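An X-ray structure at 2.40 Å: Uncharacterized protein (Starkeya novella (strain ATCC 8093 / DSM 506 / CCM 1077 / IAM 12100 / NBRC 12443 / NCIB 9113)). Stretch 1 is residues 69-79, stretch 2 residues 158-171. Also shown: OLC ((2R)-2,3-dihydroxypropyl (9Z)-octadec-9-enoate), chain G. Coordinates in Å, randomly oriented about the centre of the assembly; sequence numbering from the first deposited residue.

Stretch 1 69-79: VHGIGGLFGYH
Stretch 2 (158-171) ACAVIWSVYSVASR

Two helices from one chain, at least 81 residues apart in sequence wherever they touch, pack nearly antiparallel: their N-to-C directions differ by 159°, and the axes approach to 8.2 Å. Residues 69-79 are helical throughout, and the second stretch enters as a helix already under way; both helices begin earlier in the chain. The register is set by two close CA pairs, Tyr78 CA to Cys159 CA at 4.2 Å and Gly74 CA to Tyr166 CA at 5.1 Å. The governing rule is simple: Gly74 and Gly77 leave room for Tyr166 and Ile162.

Cys159 opens the contact. Its chi1 is t (161°), which brings SG to 3.4 Å from Tyr78 O and to the edge of the Tyr78 ring, 90° off the ring normal with SG 5.4 Å from the centroid. Tyr78 itself has chi1 p (87°) and chi2 -87°.

One turn on, Ile162 points toward the first helix with chi1 m and chi2 t, a knob among Gly73, Gly74, Gly77 and Tyr78. Its CG2 lies 3.7 Å from each of Gly73 O, Gly74 O and Tyr78 N, while Ile162 CD1 reaches Gly77 C at 4.0 Å. At Gly77 the fit depends on the missing side chain: an ideal CB on Gly77 would sit a tight 3.1 Å from Ile162 CG2.

Trp163 leaves its backbone sideways, chi1 t and chi2 -107°, and meets Tyr78 obliquely: Trp163 CE3 lies over a face of the Tyr78 ring, 3.5 Å from Tyr78 CE1, with the planes at 50°. Leu75 CD2 sits at the edge of the indole, 3.9 Å from Trp163 CZ3. One indole face is left to the OLC chain, whose C10 is 3.7 Å from Trp163 CE2; OLC C8 comes within 3.1 Å of Tyr78 OH.

Tyr166, with chi1 t and chi2 79°, is the second knob, set among His70, Gly71, Gly74 and Leu75. Gly74 CA is 3.7 Å from Tyr166 CD1. An ideal CB on Gly74 would clash with Tyr166 CD1 at 2.2 Å, so this ring position requires a bare backbone. Leu75, chi1 m and chi2 t, places CD2 over the phenol face, 4.0 Å from the Tyr166 ring centroid. The His70 ring forms an offset stack with Tyr166, centroids 4.7 Å apart and planes at 19°. His70 takes chi1 t and chi2 -108°, which also lets its NE2 donate a hydrogen bond to Tyr166 O at 3.1 Å, with an N-H...O angle of 160°.

Ala169 points toward the first helix, its CB 4.1 Å from His70 CD2. Ser170, with chi1 m, donates a hydrogen bond from OG to the same carbonyl, Tyr166 O, at 2.6 Å. Ser170 OG also lies at the edge of the imidazole, 3.4 Å from His70 NE2, closing a contact that buries 565 Å².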

ATOM      1  N   VAL A  69      15.577 -11.265   1.596  1.00 58.04           N
ATOM      2  CA  VAL A  69      14.448 -12.134   1.290  1.00 59.26           C
ATOM      3  C   VAL A  69      13.157 -11.426   1.683  1.00 54.61           C
ATOM      4  O   VAL A  69      12.175 -11.443   0.945  1.00 54.05           O
ATOM      5  CB  VAL A  69      14.558 -13.494   2.016  1.00 53.92           C
ATOM      6  CG1 VAL A  69      13.250 -14.257   1.929  1.00 46.57           C
ATOM      7  CG2 VAL A  69      15.692 -14.317   1.424  1.00 55.94           C
ATOM      8  N   HIS A  70      13.189 -10.781   2.844  1.00 55.15           N
ATOM      9  CA  HIS A  70      12.051 -10.032   3.366  1.00 50.60           C
ATOM     10  C   HIS A  70      11.674  -8.848   2.473  1.00 47.99           C
ATOM     11  O   HIS A  70      10.517  -8.696   2.084  1.00 42.74           O
ATOM     12  CB  HIS A  70      12.370  -9.551   4.787  1.00 47.52           C
ATOM     13  CG  HIS A  70      11.466  -8.467   5.285  1.00 47.60           C
ATOM     14  ND1 HIS A  70      11.885  -7.163   5.437  1.00 45.31           N
ATOM     15  CD2 HIS A  70      10.172  -8.496   5.682  1.00 47.61           C
ATOM     16  CE1 HIS A  70      10.887  -6.433   5.898  1.00 48.61           C
ATOM     17  NE2 HIS A  70       9.836  -7.217   6.056  1.00 49.37           N
ATOM     18  N   GLY A  71      12.658  -8.018   2.139  1.00 51.01           N
ATOM     19  CA  GLY A  71      12.409  -6.810   1.375  1.00 50.65           C
ATOM     20  C   GLY A  71      12.099  -7.031  -0.093  1.00 55.33           C
ATOM     21  O   GLY A  71      11.145  -6.460  -0.629  1.00 55.91           O
ATOM     22  N   ILE A  72      12.912  -7.851  -0.753  1.00 54.64           N
ATOM     23  CA  ILE A  72      12.706  -8.144  -2.166  1.00 53.22           C
ATOM     24  C   ILE A  72      11.492  -9.046  -2.344  1.00 51.16           C
ATOM     25  O   ILE A  72      10.672  -8.831  -3.238  1.00 51.30           O
ATOM     26  CB  ILE A  72      13.945  -8.807  -2.796  1.00 55.57           C
ATOM     27  CG1 ILE A  72      15.165  -7.896  -2.644  1.00 56.37           C
ATOM     28  CG2 ILE A  72      13.699  -9.131  -4.261  1.00 51.23           C
ATOM     29  CD1 ILE A  72      16.465  -8.534  -3.079  1.00 59.40           C
ATOM     30  N   GLY A  73      11.377 -10.054  -1.486  1.00 50.24           N
ATOM     31  CA  GLY A  73      10.229 -10.939  -1.513  1.00 48.57           C
ATOM     32  C   GLY A  73       8.954 -10.185  -1.188  1.00 48.59           C
ATOM     33  O   GLY A  73       7.883 -10.504  -1.698  1.00 48.97           O
ATOM     34  N   GLY A  74       9.073  -9.171  -0.340  1.00 47.59           N
ATOM     35  CA  GLY A  74       7.928  -8.373   0.045  1.00 42.48           C
ATOM     36  C   GLY A  74       7.466  -7.466  -1.073  1.00 45.43           C
ATOM     37  O   GLY A  74       6.377  -7.646  -1.623  1.00 48.42           O
ATOM     38  N   LEU A  75       8.306  -6.497  -1.422  1.00 46.58           N
ATOM     39  CA  LEU A  75       7.940  -5.486  -2.407  1.00 47.48           C
ATOM     40  C   LEU A  75       7.654  -6.071  -3.786  1.00 49.62           C
ATOM     41  O   LEU A  75       6.633  -5.746  -4.392  1.00 53.97           O
ATOM     42  CB  LEU A  75       9.037  -4.428  -2.513  1.00 50.95           C
ATOM     43  CG  LEU A  75       9.294  -3.611  -1.246  1.00 54.04           C
ATOM     44  CD1 LEU A  75      10.088  -2.360  -1.581  1.00 52.59           C
ATOM     45  CD2 LEU A  75       7.989  -3.252  -0.545  1.00 53.18           C
ATOM     46  N   PHE A  76       8.539  -6.926  -4.291  1.00 48.84           N
ATOM     47  CA  PHE A  76       8.326  -7.486  -5.622  1.00 51.10           C
ATOM     48  C   PHE A  76       7.189  -8.496  -5.623  1.00 47.72           C
ATOM     49  O   PHE A  76       6.410  -8.561  -6.574  1.00 50.21           O
ATOM     50  CB  PHE A  76       9.596  -8.142  -6.165  1.00 53.98           C
ATOM     51  CG  PHE A  76       9.416  -8.765  -7.522  1.00 57.16           C
ATOM     52  CD1 PHE A  76       9.436  -7.984  -8.669  1.00 58.15           C
ATOM     53  CD2 PHE A  76       9.212 -10.131  -7.653  1.00 54.99           C
ATOM     54  CE1 PHE A  76       9.262  -8.554  -9.923  1.00 55.23           C
ATOM     55  CE2 PHE A  76       9.037 -10.709  -8.903  1.00 54.82           C
ATOM     56  CZ  PHE A  76       9.063  -9.919 -10.039  1.00 51.39           C
ATOM     57  N   GLY A  77       7.102  -9.281  -4.554  1.00 50.39           N
ATOM     58  CA  GLY A  77       6.073 -10.295  -4.419  1.00 46.00           C
ATOM     59  C   GLY A  77       4.655  -9.785  -4.603  1.00 45.54           C
ATOM     60  O   GLY A  77       3.922 -10.277  -5.457  1.00 42.28           O
ATOM     61  N   TYR A  78       4.260  -8.794  -3.810  1.00 48.75           N
ATOM     62  CA  TYR A  78       2.879  -8.329  -3.847  1.00 47.39           C
ATOM     63  C   TYR A  78       2.596  -7.573  -5.144  1.00 42.46           C
ATOM     64  O   TYR A  78       1.459  -7.536  -5.610  1.00 45.46           O
ATOM     65  CB  TYR A  78       2.563  -7.462  -2.617  1.00 44.10           C
ATOM     66  CG  TYR A  78       2.894  -5.994  -2.753  1.00 44.72           C
ATOM     67  CD1 TYR A  78       4.161  -5.517  -2.447  1.00 44.42           C
ATOM     68  CD2 TYR A  78       1.930  -5.081  -3.163  1.00 40.04           C
ATOM     69  CE1 TYR A  78       4.464  -4.177  -2.563  1.00 45.62           C
ATOM     70  CE2 TYR A  78       2.225  -3.742  -3.284  1.00 40.06           C
ATOM     71  CZ  TYR A  78       3.491  -3.293  -2.979  1.00 47.66           C
ATOM     72  OH  TYR A  78       3.789  -1.957  -3.098  1.00 53.61           O
ATOM     73  N   HIS A  79       3.638  -6.991  -5.733  1.00 42.44           N
ATOM     74  CA  HIS A  79       3.528  -6.348  -7.043  1.00 47.59           C
ATOM     75  C   HIS A  79       3.221  -7.349  -8.158  1.00 44.16           C
ATOM     76  O   HIS A  79       2.332  -7.126  -8.977  1.00 47.35           O
ATOM     77  CB  HIS A  79       4.818  -5.602  -7.381  1.00 55.46           C
ATOM     78  CG  HIS A  79       4.767  -4.138  -7.083  1.00 60.42           C
ATOM     79  ND1 HIS A  79       5.141  -3.612  -5.865  1.00 65.12           N
ATOM     80  CD2 HIS A  79       4.388  -3.087  -7.847  1.00 65.40           C
ATOM     81  CE1 HIS A  79       4.992  -2.300  -5.892  1.00 67.29           C
ATOM     82  NE2 HIS A  79       4.539  -1.955  -7.083  1.00 69.09           N
ATOM     83  N   ALA A 158      -3.243 -13.286  -2.673  1.00 42.66           N
ATOM     84  CA  ALA A 158      -1.821 -13.534  -2.440  1.00 44.17           C
ATOM     85  C   ALA A 158      -1.085 -12.218  -2.238  1.00 41.76           C
ATOM     86  O   ALA A 158      -0.224 -12.095  -1.367  1.00 46.34           O
ATOM     87  CB  ALA A 158      -1.212 -14.312  -3.604  1.00 39.99           C
ATOM     88  N   CYS A 159      -1.439 -11.240  -3.063  1.00 41.83           N
ATOM     89  CA  CYS A 159      -0.917  -9.885  -2.970  1.00 38.96           C
ATOM     90  C   CYS A 159      -1.163  -9.285  -1.589  1.00 40.38           C
ATOM     91  O   CYS A 159      -0.260  -8.712  -0.977  1.00 44.57           O
ATOM     92  CB  CYS A 159      -1.559  -9.015  -4.055  1.00 41.51           C
ATOM     93  SG  CYS A 159      -1.454  -7.248  -3.785  1.00 53.22           S
ATOM     94  N   ALA A 160      -2.391  -9.433  -1.104  1.00 41.71           N
ATOM     95  CA  ALA A 160      -2.784  -8.892   0.195  1.00 37.62           C
ATOM     96  C   ALA A 160      -1.987  -9.511   1.337  1.00 39.29           C
ATOM     97  O   ALA A 160      -1.541  -8.805   2.244  1.00 39.76           O
ATOM     98  CB  ALA A 160      -4.277  -9.102   0.423  1.00 34.53           C
ATOM     99  N   VAL A 161      -1.809 -10.828   1.287  1.00 38.78           N
ATOM    100  CA  VAL A 161      -1.095 -11.553   2.336  1.00 39.04           C
ATOM    101  C   VAL A 161       0.394 -11.213   2.351  1.00 36.42           C
ATOM    102  O   VAL A 161       0.976 -10.984   3.411  1.00 44.46           O
ATOM    103  CB  VAL A 161      -1.258 -13.078   2.173  1.00 43.96           C
ATOM    104  CG1 VAL A 161      -0.388 -13.823   3.177  1.00 49.35           C
ATOM    105  CG2 VAL A 161      -2.713 -13.474   2.330  1.00 43.79           C
ATOM    106  N   ILE A 162       1.004 -11.181   1.170  1.00 39.87           N
ATOM    107  CA  ILE A 162       2.430 -10.895   1.054  1.00 41.08           C
ATOM    108  C   ILE A 162       2.756  -9.494   1.576  1.00 44.78           C
ATOM    109  O   ILE A 162       3.712  -9.309   2.332  1.00 45.08           O
ATOM    110  CB  ILE A 162       2.910 -11.042  -0.403  1.00 38.51           C
ATOM    111  CG1 ILE A 162       2.856 -12.513  -0.822  1.00 41.41           C
ATOM    112  CG2 ILE A 162       4.326 -10.514  -0.567  1.00 37.88           C
ATOM    113  CD1 ILE A 162       3.165 -12.751  -2.285  1.00 43.78           C
ATOM    114  N   TRP A 163       1.947  -8.514   1.190  1.00 42.38           N
ATOM    115  CA  TRP A 163       2.137  -7.146   1.661  1.00 37.87           C
ATOM    116  C   TRP A 163       1.875  -7.026   3.162  1.00 39.69           C
ATOM    117  O   TRP A 163       2.587  -6.309   3.867  1.00 40.91           O
ATOM    118  CB  TRP A 163       1.230  -6.182   0.892  1.00 35.48           C
ATOM    119  CG  TRP A 163       1.242  -4.795   1.458  1.00 38.96           C
ATOM    120  CD1 TRP A 163       0.250  -4.194   2.176  1.00 37.37           C
ATOM    121  CD2 TRP A 163       2.306  -3.840   1.368  1.00 40.88           C
ATOM    122  NE1 TRP A 163       0.626  -2.921   2.531  1.00 44.24           N
ATOM    123  CE2 TRP A 163       1.885  -2.679   2.047  1.00 44.77           C
ATOM    124  CE3 TRP A 163       3.572  -3.852   0.775  1.00 36.58           C
ATOM    125  CZ2 TRP A 163       2.686  -1.542   2.152  1.00 42.25           C
ATOM    126  CZ3 TRP A 163       4.365  -2.723   0.876  1.00 37.12           C
ATOM    127  CH2 TRP A 163       3.919  -1.583   1.560  1.00 37.04           C
ATOM    128  N   SER A 164       0.852  -7.725   3.647  1.00 40.80           N
ATOM    129  CA  SER A 164       0.533  -7.722   5.073  1.00 42.99           C
ATOM    130  C   SER A 164       1.637  -8.357   5.906  1.00 45.75           C
ATOM    131  O   SER A 164       1.967  -7.873   6.990  1.00 42.39           O
ATOM    132  CB  SER A 164      -0.781  -8.461   5.336  1.00 45.48           C
ATOM    133  OG  SER A 164      -1.870  -7.789   4.733  1.00 57.58           O
ATOM    134  N   VAL A 165       2.192  -9.458   5.410  1.00 43.33           N
ATOM    135  CA  VAL A 165       3.254 -10.138   6.135  1.00 44.97           C
ATOM    136  C   VAL A 165       4.515  -9.288   6.085  1.00 44.12           C
ATOM    137  O   VAL A 165       5.169  -9.092   7.103  1.00 47.90           O
ATOM    138  CB  VAL A 165       3.519 -11.552   5.575  1.00 45.29           C
ATOM    139  CG1 VAL A 165       4.829 -12.113   6.111  1.00 41.64           C
ATOM    140  CG2 VAL A 165       2.360 -12.472   5.927  1.00 38.18           C
ATOM    141  N   TYR A 166       4.833  -8.757   4.907  1.00 46.30           N
ATOM    142  CA  TYR A 166       5.956  -7.837   4.762  1.00 46.95           C
ATOM    143  C   TYR A 166       5.880  -6.680   5.757  1.00 48.40           C
ATOM    144  O   TYR A 166       6.877  -6.319   6.381  1.00 51.16           O
ATOM    145  CB  TYR A 166       6.020  -7.279   3.338  1.00 40.25           C
ATOM    146  CG  TYR A 166       6.964  -6.108   3.207  1.00 39.02           C
ATOM    147  CD1 TYR A 166       8.336  -6.305   3.109  1.00 48.05           C
ATOM    148  CD2 TYR A 166       6.487  -4.804   3.196  1.00 38.62           C
ATOM    149  CE1 TYR A 166       9.207  -5.236   2.999  1.00 46.90           C
ATOM    150  CE2 TYR A 166       7.347  -3.731   3.085  1.00 46.76           C
ATOM    151  CZ  TYR A 166       8.706  -3.952   2.989  1.00 47.49           C
ATOM    152  OH  TYR A 166       9.561  -2.882   2.877  1.00 41.17           O
ATOM    153  N   SER A 167       4.692  -6.100   5.895  1.00 46.09           N
ATOM    154  CA  SER A 167       4.490  -4.958   6.781  1.00 44.40           C
ATOM    155  C   SER A 167       4.668  -5.331   8.249  1.00 45.07           C
ATOM    156  O   SER A 167       5.415  -4.678   8.980  1.00 43.55           O
ATOM    157  CB  SER A 167       3.098  -4.361   6.572  1.00 39.21           C
ATOM    158  OG  SER A 167       2.941  -3.881   5.250  1.00 36.73           O
ATOM    159  N   VAL A 168       3.972  -6.376   8.678  1.00 43.57           N
ATOM    160  CA  VAL A 168       4.041  -6.823  10.064  1.00 41.58           C
ATOM    161  C   VAL A 168       5.432  -7.354  10.407  1.00 43.65           C
ATOM    162  O   VAL A 168       5.958  -7.077  11.487  1.00 48.58           O
ATOM    163  CB  VAL A 168       2.976  -7.905  10.349  1.00 39.00           C
ATOM    164  CG1 VAL A 168       3.171  -8.513  11.728  1.00 40.05           C
ATOM    165  CG2 VAL A 168       1.579  -7.315  10.214  1.00 40.39           C
ATOM    166  N   ALA A 169       6.033  -8.100   9.484  1.00 40.86           N
ATOM    167  CA  ALA A 169       7.353  -8.684   9.724  1.00 47.08           C
ATOM    168  C   ALA A 169       8.460  -7.633   9.713  1.00 52.04           C
ATOM    169  O   ALA A 169       9.589  -7.910  10.124  1.00 54.16           O
ATOM    170  CB  ALA A 169       7.653  -9.766   8.698  1.00 42.18           C
ATOM    171  N   SER A 170       8.141  -6.430   9.245  1.00 48.71           N
ATOM    172  CA  SER A 170       9.110  -5.340   9.244  1.00 50.26           C
ATOM    173  C   SER A 170       9.526  -4.964  10.664  1.00 53.12           C
ATOM    174  O   SER A 170      10.658  -4.526  10.883  1.00 56.09           O
ATOM    175  CB  SER A 170       8.551  -4.115   8.517  1.00 45.22           C
ATOM    176  OG  SER A 170       8.392  -4.378   7.134  1.00 45.11           O
ATOM    177  N   ARG A 171       8.626  -5.142  11.628  1.00 52.49           N
ATOM    178  CA  ARG A 171       8.957  -4.835  13.018  1.00 58.06           C
ATOM    179  C   ARG A 171      10.037  -5.777  13.546  1.00 56.32           C
ATOM    180  O   ARG A 171      10.835  -5.400  14.401  1.00 58.57           O
ATOM    181  CB  ARG A 171       7.715  -4.900  13.911  1.00 55.60           C
ATOM    182  CG  ARG A 171       8.018  -4.662  15.383  1.00 59.46           C
ATOM    183  CD  ARG A 171       6.837  -4.065  16.119  1.00 67.16           C
ATOM    184  NE  ARG A 171       6.551  -2.710  15.665  1.00 75.41           N
ATOM    185  CZ  ARG A 171       6.268  -1.696  16.474  1.00 77.77           C
ATOM    186  NH1 ARG A 171       6.235  -1.880  17.788  1.00 81.52           N
ATOM    187  NH2 ARG A 171       6.019  -0.496  15.969  1.00 74.68           N
TER
HETATM  188  C10 OLC G 301      -0.141  -0.955  -0.497  1.00 36.01           C
HETATM  189  C9  OLC G 301       0.792   0.162  -0.809  1.00 40.57           C
HETATM  190  C11 OLC G 301      -0.110  -2.183  -1.338  1.00 36.53           C
HETATM  191  C8  OLC G 301       1.726   0.054  -1.965  1.00 38.74           C
HETATM  192  C16 OLC G 301      -4.287  -1.817  -4.163  1.00 60.24           C
HETATM  193  C12 OLC G 301      -1.463  -2.809  -1.369  1.00 44.11           C
HETATM  194  C7  OLC G 301       1.208   0.829  -3.129  1.00 49.90           C
HETATM  195  C15 OLC G 301      -3.253  -2.881  -4.324  1.00 57.38           C
HETATM  196  C13 OLC G 301      -1.627  -3.573  -2.639  1.00 50.32           C
HETATM  197  C6  OLC G 301       2.178   0.743  -4.259  1.00 57.95           C
HETATM  198  C14 OLC G 301      -3.064  -3.603  -3.031  1.00 54.38           C
HETATM  199  C5  OLC G 301       1.508   0.152  -5.453  1.00 64.58           C
HETATM  200  C4  OLC G 301       2.314   0.429  -6.679  1.00 66.13           C
HETATM  201  C3  OLC G 301       1.546   0.015  -7.889  1.00 66.59           C
HETATM  202  C2  OLC G 301       2.260   0.479  -9.114  1.00 70.57           C